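Local coordinates for chitin deacetylase (Bombyx mori, PDB 5ZNT), which removes the acetyl groups from the N-acetylglucosamine residues of chitin by zinc-dependent hydrolysis, giving chitosan and acetate, here through its carbohydrate esterase 4 catalytic domain, at residues L55-I59 and L281-L285; F166-S170 and M303-I307; V208-V212 and V306-Q311; C231-D235 and L267-W273. One frame throughout, in Å; residues are numbered along the deposited sequence.

Contact 1 of 4, residues L55-I59 and L281-L285; sequences LYKEI and LEAFL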
# COMPACT_ATOMS: atom_id res chain seq x y z
N LEU A 55 -4.17 -16.57 7.45
CA LEU A 55 -2.79 -16.19 7.15
C LEU A 55 -2.41 -14.90 7.87
O LEU A 55 -1.33 -14.80 8.46
CB LEU A 55 -2.60 -16.04 5.64
CG LEU A 55 -1.26 -15.42 5.25
CD1 LEU A 55 -0.13 -16.44 5.39
CD2 LEU A 55 -1.28 -14.86 3.85
N TYR A 56 -3.28 -13.89 7.82
CA TYR A 56 -2.92 -12.62 8.44
C TYR A 56 -2.79 -12.76 9.95
O TYR A 56 -1.97 -12.08 10.57
CB TYR A 56 -3.93 -11.53 8.07
CG TYR A 56 -3.93 -11.21 6.58
CD1 TYR A 56 -2.74 -11.14 5.85
CD2 TYR A 56 -5.13 -11.02 5.89
CE1 TYR A 56 -2.74 -10.85 4.48
CE2 TYR A 56 -5.14 -10.76 4.51
CZ TYR A 56 -3.94 -10.66 3.82
OH TYR A 56 -3.94 -10.37 2.47
N LYS A 57 -3.56 -13.68 10.56
CA LYS A 57 -3.42 -13.92 12.00
C LYS A 57 -2.08 -14.56 12.33
O LYS A 57 -1.48 -14.26 13.37
CB LYS A 57 -4.56 -14.80 12.52
CG LYS A 57 -5.84 -14.05 12.75
CD LYS A 57 -6.99 -14.99 13.12
CE LYS A 57 -8.35 -14.29 12.95
NZ LYS A 57 -9.49 -15.21 13.19
N GLU A 58 -1.60 -15.45 11.45
CA GLU A 58 -0.31 -16.09 11.67
C GLU A 58 0.82 -15.07 11.60
O GLU A 58 1.76 -15.12 12.40
CB GLU A 58 -0.10 -17.21 10.65
CG GLU A 58 1.25 -17.88 10.73
CD GLU A 58 1.35 -19.15 9.87
OE1 GLU A 58 0.36 -19.53 9.19
OE2 GLU A 58 2.45 -19.77 9.87
N ILE A 59 0.76 -14.16 10.63
CA ILE A 59 1.80 -13.14 10.48
C ILE A 59 1.72 -12.12 11.61
O ILE A 59 2.71 -11.85 12.31
CB ILE A 59 1.70 -12.45 9.11
CG1 ILE A 59 1.87 -13.46 7.97
CG2 ILE A 59 2.76 -11.34 9.04
CD1 ILE A 59 1.50 -12.91 6.58
N LEU A 281 6.20 -18.43 2.99
CA LEU A 281 5.72 -17.90 4.25
C LEU A 281 6.73 -18.19 5.37
O LEU A 281 7.04 -17.30 6.16
CB LEU A 281 4.36 -18.49 4.61
CG LEU A 281 3.78 -18.02 5.94
CD1 LEU A 281 3.57 -16.49 5.89
CD2 LEU A 281 2.49 -18.73 6.27
N GLU A 282 7.25 -19.42 5.42
CA GLU A 282 8.20 -19.76 6.48
C GLU A 282 9.46 -18.90 6.39
O GLU A 282 9.93 -18.38 7.41
CB GLU A 282 8.57 -21.25 6.39
CG GLU A 282 9.73 -21.62 7.31
CD GLU A 282 10.07 -23.10 7.27
OE1 GLU A 282 9.15 -23.93 7.44
OE2 GLU A 282 11.25 -23.44 7.06
N ALA A 283 9.99 -18.71 5.18
CA ALA A 283 11.16 -17.86 5.01
C ALA A 283 10.86 -16.41 5.37
O ALA A 283 11.70 -15.72 5.96
CB ALA A 283 11.69 -17.98 3.58
N PHE A 284 9.67 -15.93 5.02
CA PHE A 284 9.31 -14.55 5.30
C PHE A 284 9.24 -14.30 6.80
O PHE A 284 9.75 -13.29 7.30
CB PHE A 284 7.96 -14.23 4.64
CG PHE A 284 7.51 -12.81 4.81
CD1 PHE A 284 8.39 -11.75 4.59
CD2 PHE A 284 6.21 -12.52 5.16
CE1 PHE A 284 7.97 -10.43 4.74
CE2 PHE A 284 5.78 -11.20 5.30
CZ PHE A 284 6.66 -10.16 5.09
N LEU A 285 8.57 -15.19 7.53
CA LEU A 285 8.46 -15.03 8.97
C LEU A 285 9.83 -15.17 9.64
O LEU A 285 10.16 -14.40 10.56
CB LEU A 285 7.46 -16.03 9.52
CG LEU A 285 6.05 -15.80 8.99
CD1 LEU A 285 5.05 -16.74 9.62
CD2 LEU A 285 5.64 -14.33 9.20
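Leu-281 and Leu-285, which meet Leu-55, Glu-58 and Ile-59 across this contact, are one helical turn apart and joined by the backbone bond from Leu-285 N to Leu-281 O, 2.9 Å. No hydrogen bond crosses between the helices. Their short axes run 12.0 Å apart at 30°, so side chains alone bridge the space. Leu-281 points into the contact: its CG lies trans to the backbone N (chi1 179°), and the two methyls fork around the end of Leu-55. CD2 of Leu-281 comes within 3.6 Å of Leu-55 CD1, the two chains sliding past each other in opposite directions. Its other branch, CD1, rests on Ile-59 CG1 at 4.0 Å. Leu-285 comes in at about a right angle to Ile-59, its CD2 4.1 Å from the same CG1. Cutting Ile-59 back to an alanine would probably leave CD1 of Leu-281 and CD2 of Leu-285 without their common partner and open a gap between the helices. At the outer border Glu-58 stretches its extended chain over both leucines, OE1 standing 3.7 Å from Leu-281 CD2 while CG passes Leu-285 CD1. Helix 53-59 and helix 278-294 thus pack on the outside of the distorted beta/alpha barrel of this family, held by branched aliphatic groups and bordered by an exposed glutamate whose carboxylate lies beside Leu-281 without a hydrogen bond across the contact.

Contact 2 of 4, residues F166-S170 and M303-I307; sequences FLYDS and MTQVI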
# COMPACT_ATOMS: atom_id res chain seq x y z
N PHE A 166 -7.93 12.15 -1.60
CA PHE A 166 -7.06 11.04 -1.22
C PHE A 166 -5.70 11.60 -0.83
O PHE A 166 -5.28 12.66 -1.32
CB PHE A 166 -6.94 10.04 -2.37
CG PHE A 166 -8.12 9.10 -2.50
CD1 PHE A 166 -8.29 8.03 -1.62
CD2 PHE A 166 -9.08 9.29 -3.50
CE1 PHE A 166 -9.37 7.17 -1.74
CE2 PHE A 166 -10.17 8.42 -3.62
CZ PHE A 166 -10.31 7.37 -2.73
N LEU A 167 -5.00 10.89 0.05
CA LEU A 167 -3.70 11.38 0.50
C LEU A 167 -2.58 10.93 -0.43
O LEU A 167 -1.72 11.73 -0.82
CB LEU A 167 -3.42 10.91 1.93
CG LEU A 167 -2.06 11.29 2.51
CD1 LEU A 167 -1.93 12.82 2.61
CD2 LEU A 167 -1.86 10.60 3.86
N TYR A 168 -2.57 9.66 -0.81
CA TYR A 168 -1.44 9.18 -1.57
C TYR A 168 -1.88 8.13 -2.56
O TYR A 168 -2.89 7.44 -2.38
CB TYR A 168 -0.34 8.60 -0.68
CG TYR A 168 -0.73 7.31 0.02
CD1 TYR A 168 -0.50 6.07 -0.57
CD2 TYR A 168 -1.34 7.34 1.27
CE1 TYR A 168 -0.86 4.88 0.07
CE2 TYR A 168 -1.71 6.16 1.92
CZ TYR A 168 -1.46 4.94 1.32
OH TYR A 168 -1.83 3.78 1.94
N ASP A 169 -1.07 8.00 -3.61
CA ASP A 169 -1.10 6.90 -4.53
C ASP A 169 0.12 6.01 -4.30
O ASP A 169 1.19 6.49 -3.92
CB ASP A 169 -1.11 7.41 -5.97
CG ASP A 169 -0.96 6.30 -6.96
OD1 ASP A 169 -1.91 5.51 -7.10
OD2 ASP A 169 0.11 6.19 -7.59
N SER A 170 -0.06 4.71 -4.53
CA SER A 170 1.06 3.76 -4.58
C SER A 170 0.81 2.85 -5.78
O SER A 170 0.53 1.65 -5.66
CB SER A 170 1.23 2.95 -3.30
OG SER A 170 2.46 2.20 -3.35
N MET A 303 1.68 2.71 5.18
CA MET A 303 2.04 3.75 4.21
C MET A 303 1.77 5.14 4.77
O MET A 303 2.59 6.05 4.60
CB MET A 303 1.26 3.56 2.92
CG MET A 303 1.36 2.19 2.36
SD MET A 303 2.87 2.06 1.44
CE MET A 303 2.22 1.98 -0.16
N THR A 304 0.60 5.33 5.38
CA THR A 304 0.30 6.61 6.00
C THR A 304 1.37 6.97 7.04
O THR A 304 1.77 8.13 7.15
CB THR A 304 -1.08 6.58 6.65
OG1 THR A 304 -2.08 6.57 5.62
CG2 THR A 304 -1.32 7.82 7.56
N GLN A 305 1.86 5.96 7.78
CA GLN A 305 2.89 6.23 8.78
C GLN A 305 4.22 6.66 8.15
O GLN A 305 4.96 7.43 8.76
CB GLN A 305 3.07 5.00 9.67
CG GLN A 305 1.97 4.91 10.71
CD GLN A 305 1.94 3.61 11.46
OE1 GLN A 305 2.60 2.64 11.10
NE2 GLN A 305 1.17 3.59 12.54
N VAL A 306 4.53 6.17 6.94
CA VAL A 306 5.71 6.68 6.24
C VAL A 306 5.54 8.17 5.97
O VAL A 306 6.43 8.98 6.27
CB VAL A 306 5.97 5.90 4.94
CG1 VAL A 306 7.13 6.55 4.17
CG2 VAL A 306 6.31 4.47 5.24
N ILE A 307 4.39 8.56 5.41
CA ILE A 307 4.14 9.96 5.11
C ILE A 307 4.20 10.82 6.37
O ILE A 307 4.71 11.94 6.36
CB ILE A 307 2.79 10.12 4.38
CG1 ILE A 307 2.84 9.42 3.02
CG2 ILE A 307 2.41 11.60 4.22
CD1 ILE A 307 1.47 9.35 2.29
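Met-303 opens helix 303-311 against Tyr-168 and Ser-170 of the strand region. Its CB sits 3.2 Å from Tyr-168 OH and 3.4 Å from CZ, the two side chains crossing at about a right angle. Bent at both outer torsions, the methionine then carries its CE to within 3.4 Å of Ser-170 CB, tight for two carbons. Ser-170 OG, beside that methyl, is hydrogen-bonded to Met-211 O. Thr-304 comes next, its OG1 at the edge of the tyrosine ring and near its plane, 3.7 Å from CE2. Both hydroxyls, Tyr-168 OH and Thr-304 OG1, hydrogen-bond to Glu-97 OE2, so one carboxylate oxygen ties ring and helix together. A turn later, Ile-307 pushes CD1 against the base of the ring, 3.6 Å from Tyr-168 CB, and meets Leu-167 CD2 tip to tip at 3.9 Å. The tyrosine takes a chi1 of 68°, with CG between backbone N and carbonyl carbon, which lays the ring along one turn of the helix, from Ile-307 back to Met-303. A phenylalanine in place of Tyr-168 would probably leave Glu-97 OE2 one hydrogen bond poorer and the ring less firmly fixed against the helix. Strand 168-169 runs parallel to its neighbours 144-145 and 209-214, and its tyrosine touches both helix 303-311 and, through Thr-75 and Phe-77, strand 75-78 of the parallel sheet.

Contact 3 of 4, residues V208-V212 and V306-Q311; sequences VWEMV and VIQWVQ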
# COMPACT_ATOMS: atom_id res chain seq x y z
N VAL A 208 -0.85 15.39 -4.41
CA VAL A 208 -0.99 13.99 -4.04
C VAL A 208 0.39 13.44 -3.74
O VAL A 208 1.35 13.72 -4.47
CB VAL A 208 -1.63 13.15 -5.18
CG1 VAL A 208 -1.81 11.69 -4.73
CG2 VAL A 208 -2.99 13.76 -5.63
N TRP A 209 0.50 12.63 -2.70
CA TRP A 209 1.74 11.93 -2.42
C TRP A 209 1.84 10.69 -3.28
O TRP A 209 0.84 10.04 -3.59
CB TRP A 209 1.82 11.53 -0.95
CG TRP A 209 2.06 12.65 -0.00
CD1 TRP A 209 1.12 13.46 0.58
CD2 TRP A 209 3.33 13.08 0.49
NE1 TRP A 209 1.74 14.37 1.41
CE2 TRP A 209 3.09 14.17 1.37
CE3 TRP A 209 4.65 12.66 0.27
CZ2 TRP A 209 4.12 14.84 2.03
CZ3 TRP A 209 5.68 13.33 0.94
CH2 TRP A 209 5.40 14.41 1.81
N GLU A 210 3.07 10.35 -3.68
CA GLU A 210 3.34 9.09 -4.36
C GLU A 210 4.19 8.21 -3.46
O GLU A 210 5.39 8.48 -3.27
CB GLU A 210 4.04 9.29 -5.71
CG GLU A 210 4.38 7.95 -6.39
CD GLU A 210 3.13 7.13 -6.68
OE1 GLU A 210 2.11 7.74 -7.05
OE2 GLU A 210 3.15 5.89 -6.56
N MET A 211 3.60 7.14 -2.94
CA MET A 211 4.36 6.12 -2.22
C MET A 211 4.99 5.22 -3.27
O MET A 211 4.51 4.12 -3.57
CB MET A 211 3.47 5.34 -1.26
CG MET A 211 3.09 6.15 -0.02
SD MET A 211 4.53 6.61 1.00
CE MET A 211 5.25 5.00 1.38
N VAL A 212 6.11 5.70 -3.83
CA VAL A 212 6.64 5.10 -5.04
C VAL A 212 7.03 3.66 -4.78
O VAL A 212 7.49 3.30 -3.68
CB VAL A 212 7.83 5.94 -5.56
CG1 VAL A 212 8.98 6.00 -4.52
CG2 VAL A 212 8.33 5.43 -6.90
N VAL A 306 4.53 6.17 6.94
CA VAL A 306 5.71 6.68 6.24
C VAL A 306 5.54 8.17 5.97
O VAL A 306 6.43 8.98 6.27
CB VAL A 306 5.97 5.90 4.94
CG1 VAL A 306 7.13 6.55 4.17
CG2 VAL A 306 6.31 4.47 5.24
N ILE A 307 4.39 8.56 5.41
CA ILE A 307 4.14 9.96 5.11
C ILE A 307 4.20 10.82 6.37
O ILE A 307 4.71 11.94 6.36
CB ILE A 307 2.79 10.12 4.38
CG1 ILE A 307 2.84 9.42 3.02
CG2 ILE A 307 2.41 11.60 4.22
CD1 ILE A 307 1.47 9.35 2.29
N GLN A 308 3.70 10.29 7.50
CA GLN A 308 3.75 11.06 8.74
C GLN A 308 5.19 11.29 9.19
O GLN A 308 5.52 12.38 9.67
CB GLN A 308 2.93 10.35 9.82
CG GLN A 308 1.43 10.50 9.60
CD GLN A 308 0.63 9.58 10.49
OE1 GLN A 308 1.02 8.43 10.72
NE2 GLN A 308 -0.48 10.08 11.00
N TRP A 309 6.06 10.30 8.99
CA TRP A 309 7.48 10.50 9.28
C TRP A 309 8.11 11.51 8.33
O TRP A 309 8.88 12.37 8.76
CB TRP A 309 8.22 9.17 9.21
CG TRP A 309 9.68 9.26 9.63
CD1 TRP A 309 10.19 8.96 10.86
CD2 TRP A 309 10.79 9.69 8.83
NE1 TRP A 309 11.55 9.18 10.88
CE2 TRP A 309 11.94 9.63 9.65
CE3 TRP A 309 10.92 10.12 7.51
CZ2 TRP A 309 13.21 9.98 9.18
CZ3 TRP A 309 12.18 10.48 7.05
CH2 TRP A 309 13.31 10.40 7.88
N VAL A 310 7.81 11.40 7.03
CA VAL A 310 8.35 12.36 6.06
C VAL A 310 7.97 13.78 6.45
O VAL A 310 8.74 14.72 6.26
CB VAL A 310 7.87 12.02 4.64
CG1 VAL A 310 8.22 13.15 3.65
CG2 VAL A 310 8.50 10.72 4.18
N GLN A 311 6.78 13.95 7.01
CA GLN A 311 6.29 15.27 7.35
C GLN A 311 6.92 15.80 8.63
O GLN A 311 6.85 17.01 8.88
CB GLN A 311 4.76 15.24 7.48
CG GLN A 311 4.03 15.04 6.13
CD GLN A 311 2.52 14.87 6.31
OE1 GLN A 311 2.06 14.26 7.29
NE2 GLN A 311 1.76 15.42 5.39
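Trp-209 and Met-211 face helix 303-311 in a helix-on-sheet packing: strand 209-214 of the mixed sheet lays two large side chains against the side of the helix that carries Val-306, Ile-307 and Val-310. Trp-209 comes first. Ile-307 slides past it from the opposite direction and sets CG2 over one face of the indole, 4.0 Å from the centroid of the five-membered ring and 12° off its normal, a CH-pi contact. The far end of the six-membered ring meets the next turn of the helix, with CH2 3.6 Å from Val-310 CG1. Gln-311 approaches the indole obliquely, its CG 4.1 Å from Trp-209 CZ2, and its amide plane stands 82° to the indole; its NE2 is hydrogen-bonded to Pro-16 O. Two residues on, Met-211 is the centre of an inverse gamma turn, where the strand bends. The chain runs to the helix as far as SD, and the bends at chi2 and chi3 (-58°) turn the methyl back along it toward Val-306. SD thereby lies 3.9 Å from Ile-307 CG1, while the terminal CE fits against Val-306, 3.7 Å from both CB and CG1 of that valine.

Contact 4 of 4, residues C231-D235 and L267-W273; sequences CAMVD and LYFHAAW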
# COMPACT_ATOMS: atom_id res chain seq x y z
N CYS A 231 11.74 -6.06 -9.97
CA CYS A 231 10.35 -6.48 -9.82
C CYS A 231 9.73 -5.73 -8.66
O CYS A 231 10.35 -5.61 -7.60
CB CYS A 231 10.24 -8.00 -9.61
SG CYS A 231 11.38 -8.68 -8.36
N ALA A 232 8.52 -5.21 -8.86
CA ALA A 232 7.88 -4.42 -7.80
C ALA A 232 7.02 -5.31 -6.90
O ALA A 232 7.25 -5.38 -5.69
CB ALA A 232 7.07 -3.27 -8.42
N MET A 233 6.04 -6.00 -7.47
CA MET A 233 5.29 -6.98 -6.71
C MET A 233 6.16 -8.20 -6.47
O MET A 233 6.80 -8.71 -7.40
CB MET A 233 4.01 -7.39 -7.44
CG MET A 233 3.09 -6.23 -7.81
SD MET A 233 2.51 -5.32 -6.35
CE MET A 233 1.68 -6.64 -5.46
N VAL A 234 6.19 -8.68 -5.22
CA VAL A 234 7.06 -9.80 -4.90
C VAL A 234 6.74 -11.00 -5.79
O VAL A 234 7.64 -11.68 -6.28
CB VAL A 234 6.96 -10.15 -3.41
CG1 VAL A 234 7.81 -11.37 -3.10
CG2 VAL A 234 7.41 -8.96 -2.57
N ASP A 235 5.45 -11.27 -6.03
CA ASP A 235 5.13 -12.45 -6.83
C ASP A 235 5.46 -12.27 -8.31
O ASP A 235 5.39 -13.25 -9.06
CB ASP A 235 3.65 -12.79 -6.69
CG ASP A 235 2.78 -11.58 -6.83
OD1 ASP A 235 2.55 -10.91 -5.79
OD2 ASP A 235 2.41 -11.26 -7.99
N LEU A 267 7.53 -4.08 0.48
CA LEU A 267 7.35 -5.51 0.25
C LEU A 267 5.88 -5.76 -0.07
O LEU A 267 5.03 -5.84 0.83
CB LEU A 267 7.83 -6.32 1.45
CG LEU A 267 9.28 -6.02 1.87
CD1 LEU A 267 9.63 -6.85 3.12
CD2 LEU A 267 10.24 -6.34 0.71
N TYR A 268 5.57 -5.87 -1.35
CA TYR A 268 4.19 -5.79 -1.83
C TYR A 268 3.72 -7.19 -2.20
O TYR A 268 4.19 -7.76 -3.19
CB TYR A 268 4.09 -4.85 -3.02
CG TYR A 268 4.77 -3.51 -2.81
CD1 TYR A 268 4.43 -2.70 -1.74
CD2 TYR A 268 5.74 -3.05 -3.70
CE1 TYR A 268 5.00 -1.45 -1.57
CE2 TYR A 268 6.34 -1.82 -3.52
CZ TYR A 268 5.97 -1.02 -2.45
OH TYR A 268 6.56 0.21 -2.28
N PHE A 269 2.80 -7.75 -1.41
CA PHE A 269 2.39 -9.14 -1.55
C PHE A 269 0.96 -9.30 -2.05
O PHE A 269 0.11 -8.41 -1.91
CB PHE A 269 2.47 -9.88 -0.21
CG PHE A 269 3.87 -10.05 0.32
CD1 PHE A 269 4.67 -11.10 -0.11
CD2 PHE A 269 4.38 -9.18 1.26
CE1 PHE A 269 5.96 -11.27 0.40
CE2 PHE A 269 5.67 -9.32 1.77
CZ PHE A 269 6.47 -10.36 1.33
N HIS A 270 0.70 -10.49 -2.59
CA HIS A 270 -0.63 -11.10 -2.61
C HIS A 270 -0.63 -12.23 -1.60
O HIS A 270 0.28 -13.06 -1.62
CB HIS A 270 -0.98 -11.65 -3.99
CG HIS A 270 -1.07 -10.60 -5.04
ND1 HIS A 270 0.02 -10.21 -5.77
CD2 HIS A 270 -2.11 -9.85 -5.47
CE1 HIS A 270 -0.34 -9.27 -6.63
NE2 HIS A 270 -1.63 -9.04 -6.47
N ALA A 271 -1.64 -12.24 -0.74
CA ALA A 271 -1.73 -13.28 0.28
C ALA A 271 -1.62 -14.67 -0.32
O ALA A 271 -0.95 -15.55 0.23
CB ALA A 271 -3.05 -13.15 1.04
N ALA A 272 -2.28 -14.89 -1.47
CA ALA A 272 -2.31 -16.24 -2.03
C ALA A 272 -0.90 -16.75 -2.34
O ALA A 272 -0.63 -17.95 -2.21
CB ALA A 272 -3.19 -16.24 -3.29
N TRP A 273 -0.00 -15.86 -2.77
CA TRP A 273 1.38 -16.25 -3.05
C TRP A 273 2.07 -16.79 -1.80
O TRP A 273 2.76 -17.81 -1.86
CB TRP A 273 2.13 -15.06 -3.63
CG TRP A 273 3.56 -15.32 -4.08
CD1 TRP A 273 3.98 -15.78 -5.31
CD2 TRP A 273 4.76 -15.10 -3.31
NE1 TRP A 273 5.36 -15.86 -5.35
CE2 TRP A 273 5.86 -15.46 -4.14
CE3 TRP A 273 5.01 -14.64 -2.01
CZ2 TRP A 273 7.18 -15.36 -3.70
CZ3 TRP A 273 6.32 -14.54 -1.59
CH2 TRP A 273 7.40 -14.91 -2.43
O HOH W 1 7.84 -5.57 -3.18
O HOH W 2 3.21 -11.94 -3.18
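Val-234 is the apolar centre, its two methyls dividing between two aromatic rings. CG2 stands over one face of Phe-269, 4.3 Å from the ring centroid, and CG1 over the six-membered ring of Trp-273, 3.6 Å from CH2. Asp-235 continues over the same indole: its CB lies over the five-membered ring in a CH-pi contact, 3.3 Å from Trp-273 CD1. On the flank Met-233 curls, SD beside Tyr-268 CB and CE against His-270 CE1 at 3.5 Å. The backbones join through Val-234 N to Tyr-268 O, 3.0 Å. One water bridges Ala-232 O and Tyr-268 N. At the polar edge His-270 ND1 donates to Asp-235 OD1 over 2.6 Å, within the imidazole plane but from above the carboxylate plane, the two planes lying 62° apart. With CB set over the indole by the backbone, the aspartate's chi1 of 47° swings the carboxylate to the imidazole. OD1 also accepts a hydrogen bond from a water that in turn accepts one from His-270 N, so this oxygen takes two donors and helps fix the ring, whose nearest side-chain atom is about 4 Å from the zinc ion and which borders Asp-46, a zinc ligand. His-270 stands at the N-cap position of helix 271-276, following the run of strand 265-270, which pairs in parallel with 38-45; helix 243-258 brings Phe-246 against Val-234, Phe-269 and Trp-273.

How the contacts relate
Contacts 2 and 3 are close companions, their centres 5 Å apart: both load helix 303-311, share Ile-307 and reach neighbouring strands, 168-169 and 209-214, of the mixed sheet. The centre of contact 4 lies about 19 Å from that of contact 2 and 21 Å from that of contact 3, at the end of strand 265-270. Contact 1 touches contact 4, centres 13 Å apart, through Phe-284 on Phe-269 and through Leu-55 and Tyr-56 on Ala-271. Along the chain contact 4 falls within the span of each other contact, while contact 1 interleaves with 2 and 3. Together they join distant parts of the chain in one barrel-like domain, with contact 4 alone beside the zinc.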